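Local coordinates for ribosome-associated factor Y (Coxiella burnetii, PDB 3TQM), which probably acts in translational control as a short-type ribosome hibernation factor, associating with 100S particles, the dimers of 70S ribosomes, at residues Lys48-Asn53 with Lys72-Leu77; Lys22-Ile27 with Leu76-Leu81; Val10-Ala15 with Ile39-Asn44; Val54-Ser59 with Thr83-Tyr88. All coordinates share one frame; numbering follows the deposited sequence.

Contact 1: Lys48-Asn53 with Lys72-Leu77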
# COMPACT_ATOMS: atom_id res chain seq x y z
N LYS A 48 -11.40 7.82 -3.43
CA LYS A 48 -9.98 7.97 -3.17
C LYS A 48 -9.31 6.61 -3.18
O LYS A 48 -9.13 5.99 -2.13
CB LYS A 48 -9.74 8.64 -1.82
CG LYS A 48 -10.41 10.00 -1.67
CD LYS A 48 -10.01 10.93 -2.80
CE LYS A 48 -10.51 12.35 -2.55
NZ LYS A 48 -11.98 12.39 -2.34
N ILE A 49 -8.94 6.14 -4.37
CA ILE A 49 -8.34 4.81 -4.52
C ILE A 49 -6.84 4.79 -4.26
O ILE A 49 -6.10 5.65 -4.75
CB ILE A 49 -8.60 4.23 -5.92
CG1 ILE A 49 -10.09 4.15 -6.21
CG2 ILE A 49 -7.95 2.87 -6.06
CD1 ILE A 49 -10.64 5.36 -6.93
N VAL A 50 -6.39 3.81 -3.49
CA VAL A 50 -4.96 3.58 -3.31
C VAL A 50 -4.63 2.13 -3.69
O VAL A 50 -5.26 1.19 -3.21
CB VAL A 50 -4.50 3.87 -1.86
CG1 VAL A 50 -3.01 3.60 -1.72
CG2 VAL A 50 -4.81 5.31 -1.49
N ASP A 51 -3.65 1.97 -4.57
CA ASP A 51 -3.28 0.66 -5.08
C ASP A 51 -1.82 0.35 -4.74
O ASP A 51 -0.98 1.25 -4.69
CB ASP A 51 -3.50 0.61 -6.60
CG ASP A 51 -3.38 -0.79 -7.17
OD1 ASP A 51 -3.28 -1.76 -6.39
OD2 ASP A 51 -3.41 -0.92 -8.42
N ALA A 52 -1.52 -0.93 -4.50
CA ALA A 52 -0.18 -1.33 -4.08
C ALA A 52 0.31 -2.60 -4.75
O ALA A 52 -0.43 -3.58 -4.89
CB ALA A 52 -0.14 -1.48 -2.56
N ASN A 53 1.57 -2.59 -5.17
CA ASN A 53 2.22 -3.76 -5.74
C ASN A 53 3.45 -4.13 -4.90
O ASN A 53 4.43 -3.39 -4.86
CB ASN A 53 2.62 -3.50 -7.20
CG ASN A 53 3.44 -4.63 -7.80
OD1 ASN A 53 4.67 -4.59 -7.78
ND2 ASN A 53 2.77 -5.64 -8.34
N LYS A 72 -7.85 7.52 5.00
CA LYS A 72 -8.62 6.36 5.42
C LYS A 72 -8.38 5.19 4.47
O LYS A 72 -8.34 4.03 4.89
CB LYS A 72 -10.11 6.70 5.46
CG LYS A 72 -10.96 5.66 6.17
CD LYS A 72 -12.44 5.99 6.08
CE LYS A 72 -13.26 5.08 6.98
NZ LYS A 72 -12.96 3.64 6.73
N THR A 73 -8.21 5.50 3.18
CA THR A 73 -7.96 4.47 2.17
C THR A 73 -6.65 3.74 2.43
O THR A 73 -6.58 2.52 2.35
CB THR A 73 -7.93 5.07 0.75
OG1 THR A 73 -9.16 5.76 0.50
CG2 THR A 73 -7.75 3.96 -0.27
N VAL A 74 -5.60 4.51 2.73
CA VAL A 74 -4.30 3.93 3.05
C VAL A 74 -4.44 2.91 4.17
O VAL A 74 -3.95 1.79 4.07
CB VAL A 74 -3.29 5.01 3.48
CG1 VAL A 74 -2.07 4.37 4.12
CG2 VAL A 74 -2.89 5.87 2.29
N ASP A 75 -5.14 3.32 5.22
CA ASP A 75 -5.38 2.45 6.37
C ASP A 75 -6.03 1.15 5.94
O ASP A 75 -5.64 0.07 6.39
CB ASP A 75 -6.26 3.17 7.40
CG ASP A 75 -6.04 2.66 8.81
OD1 ASP A 75 -5.31 3.33 9.56
OD2 ASP A 75 -6.59 1.60 9.16
N LEU A 76 -7.02 1.25 5.06
CA LEU A 76 -7.72 0.07 4.55
C LEU A 76 -6.80 -0.84 3.75
O LEU A 76 -6.84 -2.07 3.89
CB LEU A 76 -8.92 0.49 3.69
CG LEU A 76 -10.26 0.71 4.40
CD1 LEU A 76 -10.10 1.58 5.63
CD2 LEU A 76 -11.28 1.31 3.44
N LEU A 77 -5.96 -0.24 2.91
CA LEU A 77 -5.05 -1.00 2.06
C LEU A 77 -4.04 -1.80 2.89
O LEU A 77 -3.62 -2.88 2.49
CB LEU A 77 -4.31 -0.08 1.09
CG LEU A 77 -3.37 -0.76 0.10
CD1 LEU A 77 -4.12 -1.79 -0.74
CD2 LEU A 77 -2.70 0.26 -0.80

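Contact 2: Lys22-Ile27 with Leu76-Leu81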
# COMPACT_ATOMS: atom_id res chain seq x y z
N LYS A 22 5.29 5.35 7.26
CA LYS A 22 5.39 4.80 8.61
C LYS A 22 4.47 3.60 8.81
O LYS A 22 4.78 2.70 9.60
CB LYS A 22 5.11 5.87 9.66
CG LYS A 22 3.64 6.16 9.89
CD LYS A 22 3.45 6.95 11.17
CE LYS A 22 1.97 7.10 11.50
NZ LYS A 22 1.75 7.74 12.83
N LYS A 23 3.35 3.57 8.10
CA LYS A 23 2.43 2.44 8.20
C LYS A 23 2.98 1.20 7.49
O LYS A 23 2.76 0.08 7.93
CB LYS A 23 1.05 2.80 7.66
CG LYS A 23 0.13 3.41 8.69
CD LYS A 23 -1.26 3.62 8.13
CE LYS A 23 -2.19 4.21 9.17
NZ LYS A 23 -3.35 4.90 8.53
N LEU A 24 3.67 1.42 6.38
CA LEU A 24 4.28 0.32 5.65
C LEU A 24 5.42 -0.28 6.45
O LEU A 24 5.67 -1.48 6.40
CB LEU A 24 4.79 0.79 4.29
CG LEU A 24 3.75 0.96 3.19
CD1 LEU A 24 4.36 1.62 1.98
CD2 LEU A 24 3.16 -0.39 2.82
N HIS A 25 6.12 0.57 7.20
CA HIS A 25 7.23 0.12 8.03
C HIS A 25 6.73 -0.63 9.27
O HIS A 25 7.53 -1.17 10.04
CB HIS A 25 8.11 1.30 8.44
CG HIS A 25 8.88 1.90 7.30
ND1 HIS A 25 9.52 1.14 6.36
CD2 HIS A 25 9.10 3.19 6.96
CE1 HIS A 25 10.11 1.93 5.48
NE2 HIS A 25 9.87 3.19 5.82
N ARG A 26 5.41 -0.66 9.44
CA ARG A 26 4.79 -1.35 10.57
C ARG A 26 4.13 -2.65 10.13
O ARG A 26 3.71 -3.45 10.96
CB ARG A 26 3.74 -0.46 11.22
CG ARG A 26 4.28 0.69 12.05
CD ARG A 26 3.13 1.51 12.61
NE ARG A 26 3.60 2.61 13.45
CZ ARG A 26 2.91 3.73 13.64
NH1 ARG A 26 1.74 3.90 13.04
NH2 ARG A 26 3.40 4.68 14.42
N ILE A 27 4.02 -2.85 8.82
CA ILE A 27 3.26 -3.98 8.29
C ILE A 27 3.89 -5.34 8.58
O ILE A 27 5.12 -5.47 8.63
CB ILE A 27 3.02 -3.83 6.77
CG1 ILE A 27 1.86 -4.72 6.33
CG2 ILE A 27 4.28 -4.16 6.00
CD1 ILE A 27 1.52 -4.56 4.87
N LEU A 76 -7.02 1.25 5.06
CA LEU A 76 -7.72 0.07 4.55
C LEU A 76 -6.80 -0.84 3.75
O LEU A 76 -6.84 -2.07 3.89
CB LEU A 76 -8.92 0.49 3.69
CG LEU A 76 -10.26 0.71 4.40
CD1 LEU A 76 -10.10 1.58 5.63
CD2 LEU A 76 -11.28 1.31 3.44
N LEU A 77 -5.96 -0.24 2.91
CA LEU A 77 -5.05 -1.00 2.06
C LEU A 77 -4.04 -1.80 2.89
O LEU A 77 -3.62 -2.88 2.49
CB LEU A 77 -4.31 -0.08 1.09
CG LEU A 77 -3.37 -0.76 0.10
CD1 LEU A 77 -4.12 -1.79 -0.74
CD2 LEU A 77 -2.70 0.26 -0.80
N MSE A 78 -3.67 -1.25 4.04
CA MSE A 78 -2.74 -1.94 4.94
C MSE A 78 -3.33 -3.25 5.44
O MSE A 78 -2.64 -4.27 5.50
CB MSE A 78 -2.35 -1.04 6.11
CG MSE A 78 -1.65 0.26 5.73
SE MSE A 78 0.00 0.00 4.72
CE MSE A 78 -0.69 0.30 2.92
N HIS A 79 -4.61 -3.23 5.80
CA HIS A 79 -5.30 -4.43 6.28
C HIS A 79 -5.36 -5.49 5.19
O HIS A 79 -5.19 -6.67 5.45
CB HIS A 79 -6.71 -4.10 6.76
CG HIS A 79 -6.75 -3.24 7.99
ND1 HIS A 79 -6.39 -3.70 9.23
CD2 HIS A 79 -7.12 -1.95 8.15
CE1 HIS A 79 -6.53 -2.73 10.12
NE2 HIS A 79 -6.97 -1.65 9.49
N LYS A 80 -5.62 -5.06 3.96
CA LYS A 80 -5.65 -5.97 2.83
C LYS A 80 -4.26 -6.56 2.57
O LYS A 80 -4.12 -7.74 2.25
CB LYS A 80 -6.17 -5.27 1.57
CG LYS A 80 -7.66 -4.97 1.61
CD LYS A 80 -8.17 -4.52 0.25
CE LYS A 80 -9.69 -4.46 0.24
NZ LYS A 80 -10.24 -4.13 -1.11
N LEU A 81 -3.23 -5.73 2.72
CA LEU A 81 -1.86 -6.19 2.57
C LEU A 81 -1.50 -7.23 3.63
O LEU A 81 -0.97 -8.30 3.32
CB LEU A 81 -0.87 -5.02 2.63
CG LEU A 81 -0.76 -4.11 1.41
CD1 LEU A 81 0.42 -3.17 1.57
CD2 LEU A 81 -0.61 -4.93 0.14

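Contact 3: Val10-Ala15 with Ile39-Asn44. With SO4 (sulfate ion), chain E.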
# COMPACT_ATOMS: atom_id res chain seq x y z
N VAL A 10 -3.02 13.13 -9.23
CA VAL A 10 -3.05 13.68 -7.88
C VAL A 10 -1.64 13.92 -7.33
O VAL A 10 -0.72 13.15 -7.58
CB VAL A 10 -3.81 12.76 -6.92
CG1 VAL A 10 -5.31 12.93 -7.10
CG2 VAL A 10 -3.41 11.31 -7.13
N ASP A 11 -1.49 15.02 -6.60
CA ASP A 11 -0.23 15.34 -5.94
C ASP A 11 -0.22 14.74 -4.55
O ASP A 11 -1.03 15.12 -3.70
CB ASP A 11 -0.04 16.85 -5.86
CG ASP A 11 0.24 17.48 -7.21
OD1 ASP A 11 0.08 16.80 -8.24
OD2 ASP A 11 0.63 18.67 -7.24
N ILE A 12 0.70 13.82 -4.31
CA ILE A 12 0.85 13.22 -3.00
C ILE A 12 1.41 14.23 -2.01
O ILE A 12 2.57 14.64 -2.12
CB ILE A 12 1.80 12.01 -3.06
CG1 ILE A 12 1.32 11.01 -4.11
CG2 ILE A 12 1.91 11.35 -1.69
CD1 ILE A 12 2.30 9.90 -4.41
N SER A 13 0.59 14.65 -1.06
CA SER A 13 1.03 15.61 -0.06
C SER A 13 2.13 14.99 0.80
O SER A 13 2.21 13.77 0.92
CB SER A 13 -0.14 16.07 0.82
OG SER A 13 -0.59 15.02 1.65
N PRO A 14 2.99 15.84 1.39
CA PRO A 14 4.06 15.37 2.27
C PRO A 14 3.51 14.58 3.45
O PRO A 14 4.07 13.54 3.81
CB PRO A 14 4.69 16.68 2.78
CG PRO A 14 4.38 17.68 1.73
CD PRO A 14 3.02 17.30 1.20
N ALA A 15 2.44 15.08 4.05
CA ALA A 15 1.83 14.42 5.21
C ALA A 15 1.33 13.03 4.84
O ALA A 15 1.51 12.08 5.60
CB ALA A 15 0.71 15.27 5.77
N ILE A 39 3.45 2.06 -4.74
CA ILE A 39 2.12 2.54 -4.39
C ILE A 39 1.64 3.58 -5.39
O ILE A 39 2.39 4.45 -5.83
CB ILE A 39 2.11 3.17 -2.98
CG1 ILE A 39 2.52 2.13 -1.94
CG2 ILE A 39 0.74 3.73 -2.64
CD1 ILE A 39 2.52 2.68 -0.54
N ILE A 40 0.36 3.48 -5.75
CA ILE A 40 -0.23 4.41 -6.70
C ILE A 40 -1.52 5.03 -6.15
O ILE A 40 -2.51 4.33 -5.92
CB ILE A 40 -0.51 3.73 -8.05
CG1 ILE A 40 0.79 3.19 -8.64
CG2 ILE A 40 -1.18 4.70 -9.00
CD1 ILE A 40 0.64 2.65 -10.04
N PHE A 41 -1.48 6.34 -5.93
CA PHE A 41 -2.65 7.08 -5.48
C PHE A 41 -3.43 7.60 -6.68
O PHE A 41 -2.84 7.99 -7.69
CB PHE A 41 -2.23 8.26 -4.60
CG PHE A 41 -1.49 7.86 -3.35
CD1 PHE A 41 -0.12 7.63 -3.38
CD2 PHE A 41 -2.16 7.73 -2.15
CE1 PHE A 41 0.56 7.27 -2.24
CE2 PHE A 41 -1.48 7.37 -1.00
CZ PHE A 41 -0.12 7.14 -1.04
N HIS A 42 -4.75 7.58 -6.59
CA HIS A 42 -5.57 8.17 -7.62
C HIS A 42 -7.00 8.36 -7.16
O HIS A 42 -7.48 7.66 -6.27
CB HIS A 42 -5.50 7.37 -8.93
CG HIS A 42 -5.71 5.90 -8.76
ND1 HIS A 42 -4.79 5.08 -8.13
CD2 HIS A 42 -6.73 5.09 -9.15
CE1 HIS A 42 -5.24 3.84 -8.13
NE2 HIS A 42 -6.41 3.82 -8.75
N ILE A 43 -7.67 9.32 -7.77
CA ILE A 43 -9.05 9.64 -7.43
C ILE A 43 -9.97 9.48 -8.64
O ILE A 43 -9.62 9.88 -9.75
CB ILE A 43 -9.19 11.05 -6.81
CG1 ILE A 43 -9.29 12.13 -7.88
CG2 ILE A 43 -8.04 11.33 -5.84
CD1 ILE A 43 -10.70 12.68 -8.06
N ASN A 44 -11.13 8.89 -8.41
CA ASN A 44 -12.15 8.78 -9.44
C ASN A 44 -13.45 9.39 -8.92
O ASN A 44 -14.25 8.72 -8.26
CB ASN A 44 -12.36 7.33 -9.85
CG ASN A 44 -13.27 7.19 -11.06
OD1 ASN A 44 -14.19 8.00 -11.26
ND2 ASN A 44 -13.03 6.17 -11.87
S SO4 E . -4.26 16.22 1.46
O1 SO4 E . -3.48 15.01 1.71
O2 SO4 E . -4.18 17.12 2.61
O3 SO4 E . -3.72 16.90 0.28
O4 SO4 E . -5.65 15.87 1.22

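Contact 4: Val54-Ser59 with Thr83-Tyr88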
# COMPACT_ATOMS: atom_id res chain seq x y z
N VAL A 54 3.38 -5.27 -4.22
CA VAL A 54 4.43 -5.69 -3.30
C VAL A 54 5.18 -6.93 -3.79
O VAL A 54 4.57 -7.94 -4.15
CB VAL A 54 3.87 -5.97 -1.90
CG1 VAL A 54 4.94 -6.60 -1.01
CG2 VAL A 54 3.34 -4.68 -1.28
N LYS A 55 6.51 -6.84 -3.79
CA LYS A 55 7.34 -7.92 -4.31
C LYS A 55 8.05 -8.69 -3.19
O LYS A 55 8.84 -8.13 -2.44
CB LYS A 55 8.35 -7.37 -5.31
CG LYS A 55 9.26 -8.42 -5.92
CD LYS A 55 8.47 -9.58 -6.52
CE LYS A 55 9.40 -10.60 -7.16
NZ LYS A 55 8.71 -11.90 -7.41
N LEU A 56 7.74 -9.98 -3.10
CA LEU A 56 8.39 -10.88 -2.17
C LEU A 56 9.18 -11.89 -2.98
O LEU A 56 9.01 -11.98 -4.20
CB LEU A 56 7.35 -11.61 -1.32
CG LEU A 56 6.40 -10.75 -0.48
CD1 LEU A 56 5.02 -11.38 -0.44
CD2 LEU A 56 6.94 -10.54 0.93
N PRO A 57 10.07 -12.65 -2.32
CA PRO A 57 10.81 -13.68 -3.05
C PRO A 57 9.88 -14.78 -3.56
O PRO A 57 9.30 -15.53 -2.76
CB PRO A 57 11.76 -14.25 -1.98
CG PRO A 57 11.89 -13.15 -0.96
CD PRO A 57 10.52 -12.52 -0.92
N GLY A 58 9.72 -14.87 -4.88
CA GLY A 58 8.94 -15.93 -5.48
C GLY A 58 7.51 -15.57 -5.84
O GLY A 58 6.85 -16.31 -6.56
N SER A 59 7.02 -14.44 -5.33
CA SER A 59 5.63 -14.05 -5.58
C SER A 59 5.41 -12.54 -5.54
O SER A 59 6.31 -11.78 -5.22
CB SER A 59 4.69 -14.75 -4.60
OG SER A 59 5.07 -14.49 -3.25
N THR A 83 -3.44 -9.12 5.37
CA THR A 83 -4.16 -10.34 5.03
C THR A 83 -3.38 -11.14 3.99
O THR A 83 -3.14 -12.33 4.18
CB THR A 83 -5.56 -10.02 4.47
OG1 THR A 83 -6.34 -9.36 5.47
CG2 THR A 83 -6.27 -11.31 4.06
N GLN A 84 -2.98 -10.48 2.91
CA GLN A 84 -2.28 -11.15 1.82
C GLN A 84 -0.90 -11.66 2.23
O GLN A 84 -0.44 -12.69 1.75
CB GLN A 84 -2.17 -10.23 0.60
CG GLN A 84 -3.50 -9.96 -0.09
CD GLN A 84 -4.23 -11.25 -0.44
OE1 GLN A 84 -5.41 -11.40 -0.13
NE2 GLN A 84 -3.53 -12.18 -1.07
N LEU A 85 -0.25 -10.93 3.14
CA LEU A 85 1.03 -11.35 3.68
C LEU A 85 0.87 -12.57 4.59
O LEU A 85 1.73 -13.44 4.62
CB LEU A 85 1.70 -10.20 4.44
CG LEU A 85 2.38 -9.13 3.58
CD1 LEU A 85 2.62 -7.86 4.38
CD2 LEU A 85 3.69 -9.66 3.00
N SER A 86 -0.24 -12.63 5.32
CA SER A 86 -0.50 -13.77 6.18
C SER A 86 -0.76 -15.04 5.38
O SER A 86 -0.40 -16.14 5.81
CB SER A 86 -1.65 -13.49 7.14
OG SER A 86 -1.24 -12.62 8.18
N LYS A 87 -1.39 -14.90 4.22
CA LYS A 87 -1.58 -16.04 3.32
C LYS A 87 -0.24 -16.47 2.74
O LYS A 87 0.06 -17.67 2.67
CB LYS A 87 -2.55 -15.68 2.18
CG LYS A 87 -3.99 -15.52 2.63
CD LYS A 87 -4.91 -15.23 1.44
CE LYS A 87 -6.36 -15.16 1.88
NZ LYS A 87 -7.27 -14.81 0.75
N TYR A 88 0.56 -15.50 2.33
CA TYR A 88 1.91 -15.75 1.85
C TYR A 88 2.68 -16.58 2.86
O TYR A 88 3.27 -17.61 2.53
CB TYR A 88 2.63 -14.43 1.58
CG TYR A 88 4.13 -14.55 1.48
CD1 TYR A 88 4.73 -14.89 0.27
CD2 TYR A 88 4.94 -14.30 2.57
CE1 TYR A 88 6.11 -15.00 0.17
CE2 TYR A 88 6.32 -14.41 2.48
CZ TYR A 88 6.89 -14.76 1.28
OH TYR A 88 8.26 -14.86 1.18

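Contact 1: Lys48-Asn53 with Lys72-Leu77
Leu77 sets one methyl, CD2, against two strand residues on the same face of the sheet: it lies 3.5 Å from Val50 CG1 and 3.6 Å from Ala52 CB. One turn earlier on the helix, Thr73 takes the other branch of Val50, its CG2 standing 3.5 Å from Val50 CG2. The valine is thus divided among three helix residues: CG1 goes to Leu77, CG2 to Thr73 and, more loosely, to Val74, whose own CG2 is 4.3 Å from Val50 CG2. CG1 of Val50 is anti to the backbone N (chi1 179°), which puts that branch on the Leu77 side. The polar branch of Thr73 is directed at the strand backbone, and OG1 is 2.6 Å from Lys48 O; Ser67 OG and Asp69 O also surround this hydroxyl.

This is the central sheet-to-helix packing of a two-layer alpha/beta fold, the beta-alpha-beta-beta-beta-alpha arrangement of the HPF/YfiA family. The segments run in roughly the same direction, with axes 35° apart and 7.9 Å at closest approach. The CB atoms of Ile49 and Asp51 point away from the helix.

Lys48 lays CB near Thr73 OG1, but the chain bends at chi2 (-54°), which turns CD aside, and NZ ends in a weak hydrogen bond to Asp68 O. Further out, backbone pairing of Val50 with Ala65 and of Ala52 with Ala63 fixes the strand, Leu77 also leans on Ala63, and Val74 packs against Leu16, Leu19 and Thr20 of helix 14-24.

Contact 2: Lys22-Ile27 with Leu76-Leu81
Lys23 crosses the selenomethionine Met78 obliquely with the aliphatic part of its chain, CD coming 4.1 Å from Met78 CG. Beyond CG the lysine is extended, which carries NZ past this apolar patch to a salt bridge with Asp75, a helix residue just ahead of the segment 76-81. Leu24 follows, meeting the end of the same Met78 chain at about a right angle: its CD2 is 3.7 Å from the selenium SE and 3.9 Å from CE. The bend at chi2 of Met78 (-59°) places SE against this leucine. Leu24 CD2 also touches Leu81 CD1, at 4.1 Å, and so bridges residues almost one turn apart on helix 70-89. Leu24 rests further on Ile37 and Ile39 of the sheet, while Leu81 rests on Ile61 and Ala63, which places the contact where both helices cover the sheet.

From Leu24 the chain makes a type I beta turn, with Ile27 N bonded to Leu24 O, and this turn brings Ile27 back toward the helix. Ile27 is stretched out, with CG1 anti to the backbone N (chi1 -161°), and its terminal CD1 fits closely, 3.3 Å from Leu81 CB. The two side chains cross at about a right angle.

With no hydrogen bond between the segments, cohesion here comes from the burial of methyl groups and of the apolar chain of Met78, in which selenium stands in for the sulfur of the native methionine; among the touching residues, the amino group of Lys23 is paired with Asp75.

Contact 3: Val10-Ala15 with Ile39-Asn44
Val10 and Ile12 fold over the C-terminal part of strand 36-44 from the connection that leads out of strand 2-8 into helix 14-24, within a beta-alpha-beta crossover whose two strands lie parallel and adjacent in the sheet.

The apolar contacts fall into two sets. Val10 divides its methyls: CG1 lies 3.4 Å from Ile43 CG2, while CG2 sits between the backbone N and the carbonyl carbon of its own residue and meets the strand backbone. Ile12 approaches Phe41 at about a right angle, with its CD1 3.5 Å from Phe41 CD1 and 3.8 Å from Phe41 CE1. Phe41 is surrounded by Met5 of strand 2-8, Val50 of strand 47-56, Leu16 and Thr20 of helix 14-24, and Met70 of helix 70-89, and Ile12 adds to these apolar neighbours from the connection.

A second kind of contact is methyl to backbone. Val10 CG2 is 3.4 Å from Phe41 O and 3.8 Å from His42 CA, resting on the strand itself; no hydrogen bond joins the two segments.

The polar interactions of segment 10-15 lie at the helix start. Ser13 is the N-cap of helix 14-24, its OG bonded to Leu16 N. The same hydroxyl gives its proton to a sulfate, probably from the crystallisation liquor; the positive end of the helix dipole may favour an anion here. The sulfate oxygen O1 lies 2.9 Å from Ser13 OG.

Contact 4: Val54-Ser59 with Thr83-Tyr88
Leu56 places a methyl over the ring of Tyr88 in a CH-pi contact: CD1 stands 3.8 Å from the ring centroid and 18° off the normal, nearest the CD1 side of the ring. Tyr88 has CG anti to the backbone N (chi1 163°), which directs CG, and with it the root of the ring, toward the hairpin.

The remaining touches are van der Waals contacts. Leu56 CD2 meets Leu85 CD2 at 4.0 Å, methyl against methyl, and Pro57 CD comes 3.9 Å from Tyr88 OH, the two side chains lying at about a right angle. Ser59 OG lies at the ring edge, near its plane, 3.6 Å from Tyr88 CD1.

Hydrogen bonds hold the hairpin rather than the interface. Leu56 to Ser59 is a type II beta turn with Leu56 N bonded to Ser59 O at 3.1 Å and a weak return bond from Ser59 N. Gly58 has phi 97°, where a CB would jam against the preceding carbonyl oxygen. Lys55 NZ reaches Ser59 O at 3.3 Å from above its carbonyl plane, on the face opposite Leu56 N, so two donors grip that oxygen.

The contact fastens the hairpin joining strands 47-56 and 59-65 to the last turns of helix 70-89. Tyr88 OH goes on to Glu33, Leu56 also packs on Ile34, and Ile61 of strand 59-65 lies against both Leu56 and Leu85.

In the fold
From the N terminus, contact 3 opens first and closes at 39-44, binding the connection after strand 2-8 to strand 36-44. Contact 2 opens at 22-27, before that loop has closed, so the two cross; Leu24 meets Ile39 between them. Contacts 1 and 4 both start on strand 47-56 and end on helix 70-89, in alternating order, and therefore cross; contact 4 crosses contact 2 as well. Contacts 1 and 2 finish on the same part of that helix, sharing Leu76 and Leu77. Helix 70-89 is thereby tied in turn to the sheet, to helix 14-24 and to the hairpin. Contacts 3 and 4 lie in series, their centres about 24 Å apart.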